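PDB 6SK0: putative type VI secretion protein from Escherichia coli, which forms the trimeric VgrG spike that tips the type VI secretion system and loads and inhibits a phospholipase effector. Local coordinates for the interface of chains A and B. Coordinates in Å, arbitrary orientation; residue numbers count along the deposited sequence, not the author numbering. Chains: chain A/B, Putative type VI secretion protein.

All three contacts join chains A and B of the VgrG trimer by parallel strand pairing, and they fall in two stretches of the spike. Contacts 1 and 3 are neighbours, the centres of their C-alpha atoms about 14 Å apart, and share A:Ile554. Strand 551-556 of chain A pairs with 559-563 of chain B in contact 1, and the same strand of chain B pairs with 544-548 of chain A in contact 3. Contact 2 lies about 49 Å from contact 1 and 56 Å from contact 3, between C-alpha centres, among strands 693-697, 702-706 and 710-714. Such inter-chain pairing thus recurs along the shaft and ties the chains together.

Contact 1: the interface of chains A and B. Residues chain A 553-557, 560; chain B 561-565, 567.
Isoleucines form the apolar centre of this parallel strand pairing in the intertwined spike. A:Ile554 and B:Ile562 lie alongside each other and point the same way, each with CG1 anti to the carbonyl carbon (chi1 -64° and -60°). A:Ile560 crosses B:Ile562 obliquely, and their CG2 methyls meet at 3.9 Å. Backbone hydrogen bonds join strand 551-556 of chain A to strand 559-563 of chain B. A:Ile554 serves both ways: its N donates to B:Phe561 O at 2.8 Å, and its O accepts from B:Ser563 N, both nearly along the C=O axes. A:Gly556 N continues the ladder to B:Ser563 O at 2.9 Å. On the other side of the strands, A:Arg555 leaves with CG anti to the backbone N, then bends at chi3 (-66°) over the turn of chain B. Its CD packs 3.5 Å from B:Gln567 CB, and the side-chain amide of B:Gln567 stacks on one guanidinium face, near the rim, with NE2 3.6 Å above the plane. The ring of B:Phe561 stands steeply to that guanidinium. B:Ser563 OG steadies the turn, taking the N-H of B:Asp565 and donating to its carboxylate OD1 on the anti lone pair. That OD1 stays 5.1 Å from A:Arg555 NH1. A:Arg555 NH1 instead hydrogen-bonds the main-chain B:Asp565 O at 3.1 Å, in the guanidinium plane but from above the carbonyl plane.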
loop_
_atom_site.group_PDB
_atom_site.type_symbol
_atom_site.label_atom_id
_atom_site.label_comp_id
_atom_site.label_asym_id
_atom_site.label_seq_id
_atom_site.Cartn_x
_atom_site.Cartn_y
_atom_site.Cartn_z
ATOM N N SER A 553 14.354 -2.716 19.747
ATOM C CA SER A 553 14.470 -3.867 18.872
ATOM C C SER A 553 13.556 -4.960 19.394
ATOM O O SER A 553 13.668 -5.371 20.551
ATOM C CB SER A 553 15.911 -4.357 18.785
ATOM O OG SER A 553 16.028 -5.338 17.782
ATOM N N ILE A 554 12.648 -5.411 18.548
ATOM C CA ILE A 554 11.765 -6.520 18.851
ATOM C C ILE A 554 12.070 -7.598 17.830
ATOM O O ILE A 554 11.795 -7.436 16.636
ATOM C CB ILE A 554 10.292 -6.101 18.824
ATOM C CG1 ILE A 554 10.037 -5.082 19.934
ATOM C CG2 ILE A 554 9.393 -7.302 18.978
ATOM C CD1 ILE A 554 8.798 -4.306 19.755
ATOM N N ARG A 555 12.663 -8.686 18.291
ATOM C CA ARG A 555 13.217 -9.703 17.415
ATOM C C ARG A 555 12.663 -11.061 17.813
ATOM O O ARG A 555 13.008 -11.591 18.869
ATOM C CB ARG A 555 14.738 -9.694 17.474
ATOM C CG ARG A 555 15.379 -10.613 16.484
ATOM C CD ARG A 555 16.854 -10.721 16.723
ATOM N NE ARG A 555 17.550 -9.468 16.477
ATOM C CZ ARG A 555 17.993 -9.081 15.289
ATOM N NH1 ARG A 555 17.807 -9.847 14.230
ATOM N NH2 ARG A 555 18.623 -7.927 15.164
ATOM N N GLY A 556 11.799 -11.611 16.975
ATOM C CA GLY A 556 11.281 -12.939 17.196
ATOM C C GLY A 556 11.704 -13.883 16.098
ATOM O O GLY A 556 11.250 -13.752 14.962
ATOM N N GLY A 557 12.560 -14.849 16.428
ATOM C CA GLY A 557 13.130 -15.709 15.406
ATOM C C GLY A 557 12.109 -16.548 14.662
ATOM O O GLY A 557 12.333 -16.929 13.516
ATOM N N ILE A 560 6.580 -12.639 14.441
ATOM C CA ILE A 560 6.098 -11.551 15.270
ATOM C C ILE A 560 4.596 -11.460 15.082
ATOM O O ILE A 560 4.114 -11.306 13.954
ATOM C CB ILE A 560 6.774 -10.218 14.912
ATOM C CG1 ILE A 560 8.298 -10.371 14.870
ATOM C CG2 ILE A 560 6.326 -9.124 15.860
ATOM C CD1 ILE A 560 8.987 -10.080 16.146
ATOM N N PHE B 561 13.029 -1.179 15.454
ATOM C CA PHE B 561 13.323 -2.311 14.590
ATOM C C PHE B 561 12.490 -3.491 15.072
ATOM O O PHE B 561 12.718 -4.015 16.164
ATOM C CB PHE B 561 14.810 -2.641 14.599
ATOM C CG PHE B 561 15.192 -3.718 13.638
ATOM C CD1 PHE B 561 14.559 -3.828 12.415
ATOM C CD2 PHE B 561 16.183 -4.625 13.952
ATOM C CE1 PHE B 561 14.909 -4.813 11.527
ATOM C CE2 PHE B 561 16.538 -5.617 13.065
ATOM C CZ PHE B 561 15.902 -5.708 11.852
ATOM N N ILE B 562 11.515 -3.891 14.272
ATOM C CA ILE B 562 10.704 -5.067 14.545
ATOM C C ILE B 562 11.025 -6.088 13.474
ATOM O O ILE B 562 10.830 -5.837 12.280
ATOM C CB ILE B 562 9.208 -4.743 14.580
ATOM C CG1 ILE B 562 8.929 -3.717 15.674
ATOM C CG2 ILE B 562 8.397 -6.010 14.784
ATOM C CD1 ILE B 562 7.526 -3.230 15.702
ATOM N N SER B 563 11.521 -7.234 13.899
ATOM C CA SER B 563 12.169 -8.153 12.988
ATOM C C SER B 563 11.840 -9.582 13.370
ATOM O O SER B 563 11.940 -9.958 14.538
ATOM C CB SER B 563 13.679 -7.927 12.999
ATOM O OG SER B 563 14.374 -9.038 12.495
ATOM N N ALA B 564 11.447 -10.370 12.380
ATOM C CA ALA B 564 11.343 -11.811 12.532
ATOM C C ALA B 564 12.616 -12.524 12.096
ATOM O O ALA B 564 12.558 -13.671 11.655
ATOM C CB ALA B 564 10.134 -12.342 11.764
ATOM N N ASP B 565 13.762 -11.865 12.208
ATOM C CA ASP B 565 15.034 -12.437 11.787
ATOM C C ASP B 565 15.717 -13.103 12.970
ATOM O O ASP B 565 16.067 -12.441 13.948
ATOM C CB ASP B 565 15.939 -11.367 11.193
ATOM C CG ASP B 565 15.363 -10.769 9.953
ATOM O OD1 ASP B 565 14.903 -9.611 10.008
ATOM O OD2 ASP B 565 15.351 -11.474 8.928
ATOM N N GLN B 567 18.300 -14.372 15.422
ATOM C CA GLN B 567 19.649 -14.052 15.878
ATOM C C GLN B 567 19.957 -14.964 17.053
ATOM O O GLN B 567 19.825 -14.567 18.215
ATOM C CB GLN B 567 19.790 -12.581 16.261
ATOM C CG GLN B 567 21.224 -12.166 16.440
ATOM C CD GLN B 567 21.370 -10.828 17.108
ATOM O OE1 GLN B 567 21.337 -10.732 18.328
ATOM N NE2 GLN B 567 21.548 -9.788 16.316
#

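Contact 2: the interface of chains A and B. Residues chain A 696-702; chain B 705-711.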
loop_
_atom_site.group_PDB
_atom_site.type_symbol
_atom_site.label_atom_id
_atom_site.label_comp_id
_atom_site.label_asym_id
_atom_site.label_seq_id
_atom_site.Cartn_x
_atom_site.Cartn_y
_atom_site.Cartn_z
ATOM N N GLN A 696 -0.363 5.526 -24.969
ATOM C CA GLN A 696 0.553 5.054 -25.994
ATOM C C GLN A 696 0.829 3.572 -25.854
ATOM O O GLN A 696 1.190 3.101 -24.771
ATOM C CB GLN A 696 1.883 5.786 -25.941
ATOM C CG GLN A 696 1.816 7.244 -26.167
ATOM C CD GLN A 696 3.182 7.825 -26.395
ATOM O OE1 GLN A 696 3.962 7.303 -27.183
ATOM N NE2 GLN A 696 3.489 8.900 -25.696
ATOM N N ALA A 697 0.679 2.850 -26.956
ATOM C CA ALA A 697 1.380 1.590 -27.168
ATOM C C ALA A 697 2.639 1.954 -27.939
ATOM O O ALA A 697 2.654 2.004 -29.167
ATOM C CB ALA A 697 0.510 0.588 -27.912
ATOM N N GLN A 698 3.710 2.231 -27.199
ATOM C CA GLN A 698 4.906 2.816 -27.788
ATOM C C GLN A 698 5.596 1.899 -28.784
ATOM O O GLN A 698 6.322 2.390 -29.650
ATOM C CB GLN A 698 5.879 3.223 -26.687
ATOM C CG GLN A 698 5.363 4.367 -25.855
ATOM C CD GLN A 698 6.288 4.744 -24.728
ATOM O OE1 GLN A 698 7.150 3.969 -24.335
ATOM N NE2 GLN A 698 6.111 5.939 -24.200
ATOM N N SER A 699 5.389 0.594 -28.699
ATOM C CA SER A 699 6.006 -0.300 -29.666
ATOM C C SER A 699 5.078 -1.435 -30.077
ATOM O O SER A 699 5.546 -2.501 -30.473
ATOM C CB SER A 699 7.317 -0.870 -29.117
ATOM O OG SER A 699 7.074 -1.877 -28.156
ATOM N N ASP A 700 3.770 -1.233 -30.007
ATOM C CA ASP A 700 2.845 -2.337 -30.218
ATOM C C ASP A 700 1.504 -1.787 -30.691
ATOM O O ASP A 700 1.378 -0.609 -31.034
ATOM C CB ASP A 700 2.706 -3.163 -28.936
ATOM C CG ASP A 700 2.329 -4.596 -29.199
ATOM O OD1 ASP A 700 1.210 -4.847 -29.692
ATOM O OD2 ASP A 700 3.149 -5.483 -28.910
ATOM N N ASP A 701 0.502 -2.656 -30.713
ATOM C CA ASP A 701 -0.858 -2.292 -31.069
ATOM C C ASP A 701 -1.574 -1.622 -29.905
ATOM O O ASP A 701 -1.345 -1.936 -28.736
ATOM C CB ASP A 701 -1.660 -3.526 -31.475
ATOM C CG ASP A 701 -1.261 -4.077 -32.816
ATOM O OD1 ASP A 701 -0.703 -3.331 -33.636
ATOM O OD2 ASP A 701 -1.521 -5.270 -33.061
ATOM N N LEU A 702 -2.472 -0.712 -30.242
ATOM C CA LEU A 702 -3.451 -0.201 -29.305
ATOM C C LEU A 702 -4.831 -0.588 -29.804
ATOM O O LEU A 702 -5.159 -0.375 -30.975
ATOM C CB LEU A 702 -3.349 1.311 -29.136
ATOM C CG LEU A 702 -4.274 1.884 -28.064
ATOM C CD1 LEU A 702 -3.588 3.005 -27.310
ATOM C CD2 LEU A 702 -5.591 2.349 -28.664
ATOM N N SER B 705 -2.016 6.978 -29.135
ATOM C CA SER B 705 -1.185 6.561 -30.244
ATOM C C SER B 705 -0.681 5.148 -30.030
ATOM O O SER B 705 -0.544 4.673 -28.903
ATOM C CB SER B 705 0.001 7.506 -30.458
ATOM O OG SER B 705 0.859 7.518 -29.341
ATOM N N SER B 706 -0.420 4.483 -31.139
ATOM C CA SER B 706 0.304 3.231 -31.148
ATOM C C SER B 706 1.350 3.313 -32.240
ATOM O O SER B 706 1.183 4.028 -33.228
ATOM C CB SER B 706 -0.619 2.029 -31.372
ATOM O OG SER B 706 -1.194 2.047 -32.655
ATOM N N GLN B 707 2.448 2.603 -32.036
ATOM C CA GLN B 707 3.412 2.438 -33.107
ATOM C C GLN B 707 2.856 1.510 -34.179
ATOM O O GLN B 707 2.947 1.796 -35.374
ATOM C CB GLN B 707 4.723 1.906 -32.541
ATOM C CG GLN B 707 5.788 1.672 -33.579
ATOM C CD GLN B 707 6.917 0.829 -33.051
ATOM O OE1 GLN B 707 6.817 -0.392 -32.987
ATOM N NE2 GLN B 707 8.000 1.475 -32.662
ATOM N N GLN B 708 2.264 0.411 -33.762
ATOM C CA GLN B 708 1.652 -0.558 -34.651
ATOM C C GLN B 708 0.166 -0.224 -34.809
ATOM O O GLN B 708 -0.253 0.911 -34.580
ATOM C CB GLN B 708 1.927 -1.967 -34.130
ATOM C CG GLN B 708 3.395 -2.321 -34.082
ATOM C CD GLN B 708 4.121 -1.983 -35.368
ATOM O OE1 GLN B 708 3.726 -2.411 -36.446
ATOM N NE2 GLN B 708 5.186 -1.210 -35.259
ATOM N N ASN B 709 -0.629 -1.189 -35.251
ATOM C CA ASN B 709 -2.017 -0.930 -35.597
ATOM C C ASN B 709 -2.832 -0.418 -34.418
ATOM O O ASN B 709 -2.719 -0.901 -33.291
ATOM C CB ASN B 709 -2.653 -2.194 -36.156
ATOM C CG ASN B 709 -1.987 -2.651 -37.424
ATOM O OD1 ASN B 709 -1.302 -1.881 -38.085
ATOM N ND2 ASN B 709 -2.178 -3.909 -37.769
ATOM N N LEU B 710 -3.667 0.566 -34.699
ATOM C CA LEU B 710 -4.611 1.115 -33.749
ATOM C C LEU B 710 -6.017 0.762 -34.204
ATOM O O LEU B 710 -6.429 1.141 -35.303
ATOM C CB LEU B 710 -4.438 2.625 -33.639
ATOM C CG LEU B 710 -4.967 3.295 -32.381
ATOM C CD1 LEU B 710 -4.148 4.536 -32.058
ATOM C CD2 LEU B 710 -6.421 3.635 -32.560
ATOM N N ASP B 711 -6.751 0.047 -33.366
ATOM C CA ASP B 711 -8.109 -0.370 -33.679
ATOM C C ASP B 711 -9.073 0.240 -32.676
ATOM O O ASP B 711 -8.875 0.126 -31.462
ATOM C CB ASP B 711 -8.227 -1.893 -33.702
ATOM C CG ASP B 711 -7.324 -2.527 -34.741
ATOM O OD1 ASP B 711 -7.154 -1.935 -35.833
ATOM O OD2 ASP B 711 -6.771 -3.614 -34.480
#
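A:Leu702 and B:Leu710 lie side by side and point the same way, both with CG anti to the backbone N (chi1 -175° for A:Leu702). A:Leu702 CD2 touches B:Leu710 CG at 3.9 Å, while its CB rests 3.6 Å from B:Ser706 CB. The backbone brackets this leucine: A:Leu702 N donates to B:Asn709 O, in the carbonyl plane, and A:Leu702 O accepts from B:Asp711 N at 2.9 Å. On a second ladder, A:Ala697 N bonds B:Ser705 O, and A:Ala697 O accepts from B:Gln707 N, nearly along the C=O axis. Between the ladders the turns of the two chains meet. B:Gln707, extended beyond CG, runs alongside A:Gln698 and A:Ser699, its CD 3.7 Å from A:Ser699 CA. B:Gln708 bends back at chi2 (-48°), so that its amide NE2 donates to B:Gln707 OE1 at 2.9 Å and links the two glutamines. B:Gln708 N donates to A:Asp700 O from above the carbonyl plane, at 3.0 Å. A:Asp701 crosses B:Gln708 obliquely, its carboxylate turned 40° from the amide. Carboxylate A:Asp701 OD1 comes 2.7 Å from B:Asn709 N without a hydrogen bond, that N-H pointing another way. B:Ser706 OG donates to B:Gln708 O within its own turn. Strand 693-697 of chain A thus pairs in parallel with strand 702-706 of chain B, and strand 702-706 of chain A with 710-714 of chain B, one step of the interwoven shaft.

Contact 3: the interface of chains A and B. Residues chain A 544-548, 552, 554; chain B 553-555.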
loop_
_atom_site.group_PDB
_atom_site.type_symbol
_atom_site.label_atom_id
_atom_site.label_comp_id
_atom_site.label_asym_id
_atom_site.label_seq_id
_atom_site.Cartn_x
_atom_site.Cartn_y
_atom_site.Cartn_z
ATOM N N ALA A 544 0.925 -1.839 28.967
ATOM C CA ALA A 544 2.337 -2.170 28.894
ATOM C C ALA A 544 3.036 -1.126 28.044
ATOM O O ALA A 544 2.633 -0.871 26.906
ATOM C CB ALA A 544 2.543 -3.569 28.322
ATOM N N GLU A 545 4.070 -0.518 28.599
ATOM C CA GLU A 545 4.873 0.457 27.883
ATOM C C GLU A 545 6.320 -0.003 27.874
ATOM O O GLU A 545 6.918 -0.215 28.932
ATOM C CB GLU A 545 4.756 1.846 28.502
ATOM C CG GLU A 545 5.519 2.898 27.730
ATOM C CD GLU A 545 5.739 4.168 28.521
ATOM O OE1 GLU A 545 6.036 4.081 29.727
ATOM O OE2 GLU A 545 5.619 5.258 27.937
ATOM N N LEU A 546 6.865 -0.170 26.688
ATOM C CA LEU A 546 8.290 -0.352 26.485
ATOM C C LEU A 546 8.809 0.923 25.843
ATOM O O LEU A 546 8.425 1.258 24.719
ATOM C CB LEU A 546 8.568 -1.571 25.617
ATOM C CG LEU A 546 10.037 -1.945 25.496
ATOM C CD1 LEU A 546 10.614 -2.275 26.864
ATOM C CD2 LEU A 546 10.191 -3.102 24.538
ATOM N N ARG A 547 9.651 1.646 26.560
ATOM C CA ARG A 547 10.039 2.974 26.128
ATOM C C ARG A 547 11.517 3.209 26.379
ATOM O O ARG A 547 12.106 2.663 27.311
ATOM C CB ARG A 547 9.212 4.040 26.831
ATOM C CG ARG A 547 9.289 3.967 28.326
ATOM C CD ARG A 547 9.494 5.323 28.911
ATOM N NE ARG A 547 10.796 5.880 28.580
ATOM C CZ ARG A 547 10.983 6.913 27.768
ATOM N NH1 ARG A 547 12.205 7.356 27.533
ATOM N NH2 ARG A 547 9.950 7.503 27.192
ATOM N N THR A 548 12.099 4.043 25.531
ATOM C CA THR A 548 13.499 4.421 25.604
ATOM C C THR A 548 13.687 5.628 24.706
ATOM O O THR A 548 12.936 5.834 23.754
ATOM C CB THR A 548 14.431 3.276 25.175
ATOM O OG1 THR A 548 15.792 3.694 25.283
ATOM C CG2 THR A 548 14.168 2.865 23.743
ATOM N N ILE A 552 14.552 0.711 19.914
ATOM C CA ILE A 552 13.807 -0.451 20.360
ATOM C C ILE A 552 13.967 -1.532 19.309
ATOM O O ILE A 552 13.756 -1.288 18.118
ATOM C CB ILE A 552 12.324 -0.135 20.599
ATOM C CG1 ILE A 552 12.170 0.574 21.935
ATOM C CG2 ILE A 552 11.502 -1.418 20.569
ATOM C CD1 ILE A 552 10.789 0.702 22.407
ATOM N N ILE A 554 12.648 -5.411 18.548
ATOM C CA ILE A 554 11.765 -6.520 18.851
ATOM C C ILE A 554 12.070 -7.598 17.830
ATOM O O ILE A 554 11.795 -7.436 16.636
ATOM C CB ILE A 554 10.292 -6.101 18.824
ATOM C CG1 ILE A 554 10.037 -5.082 19.934
ATOM C CG2 ILE A 554 9.393 -7.302 18.978
ATOM C CD1 ILE A 554 8.798 -4.306 19.755
ATOM N N SER B 553 2.199 0.433 24.459
ATOM C CA SER B 553 2.976 1.501 23.860
ATOM C C SER B 553 4.417 1.039 23.744
ATOM O O SER B 553 5.034 0.657 24.741
ATOM C CB SER B 553 2.878 2.786 24.675
ATOM O OG SER B 553 3.471 3.852 23.973
ATOM N N ILE B 554 4.938 1.060 22.533
ATOM C CA ILE B 554 6.327 0.747 22.262
ATOM C C ILE B 554 6.936 2.000 21.659
ATOM O O ILE B 554 6.591 2.396 20.540
ATOM C CB ILE B 554 6.472 -0.464 21.339
ATOM C CG1 ILE B 554 5.922 -1.703 22.041
ATOM C CG2 ILE B 554 7.912 -0.664 20.940
ATOM C CD1 ILE B 554 5.623 -2.822 21.130
ATOM N N ARG B 555 7.816 2.639 22.411
ATOM C CA ARG B 555 8.316 3.960 22.074
ATOM C C ARG B 555 9.835 3.938 22.084
ATOM O O ARG B 555 10.451 3.828 23.144
ATOM C CB ARG B 555 7.776 5.002 23.043
ATOM C CG ARG B 555 8.130 6.406 22.665
ATOM C CD ARG B 555 7.757 7.367 23.752
ATOM N NE ARG B 555 6.319 7.452 23.951
ATOM C CZ ARG B 555 5.516 8.257 23.268
ATOM N NH1 ARG B 555 6.011 9.044 22.330
ATOM N NH2 ARG B 555 4.222 8.271 23.523
#
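Two strands in parallel register make this piece of the intertwined beta-structure of the VgrG spike: strand 544-548 of chain A beside strand 551-556 of chain B. Backbone hydrogen bonds run along the seam. B:Ser553 N donates to A:Ala544 O at 2.8 Å, and B:Ser553 O accepts from A:Leu546 N. Next, A:Leu546 O receives B:Arg555 N at 2.8 Å, and B:Arg555 O takes A:Thr548 N at 2.9 Å. These donors all lie nearly along the C=O axes. On one side of the ladder B:Ile554 turns to isoleucines of chain A. With CG1 anti to the carbonyl carbon (chi1 -64°), it meets A:Ile554 tip to tip, the CD1 methyls 3.8 Å apart. A:Ile552 crosses it obliquely, bringing CD1 to 3.5 Å from the CG2 branch of B:Ile554. On the opposite side the charged chains project. A:Arg547, its CG in the crowded position between backbone N and carbonyl carbon (chi1 57°), crosses B:Arg555 obliquely; their guanidinium planes are 15° apart, but charged atoms do not touch. The carboxylate of A:Glu545 lies near B:Arg555, OE2 being 4.6 Å from NE, and may temper the like charges of the two arginines. The bonded seam thus lies between an isoleucine cluster, which also takes in strand 551-556 of chain A, and a charged flank, within the strand-rich stretch that precedes helix 578-600.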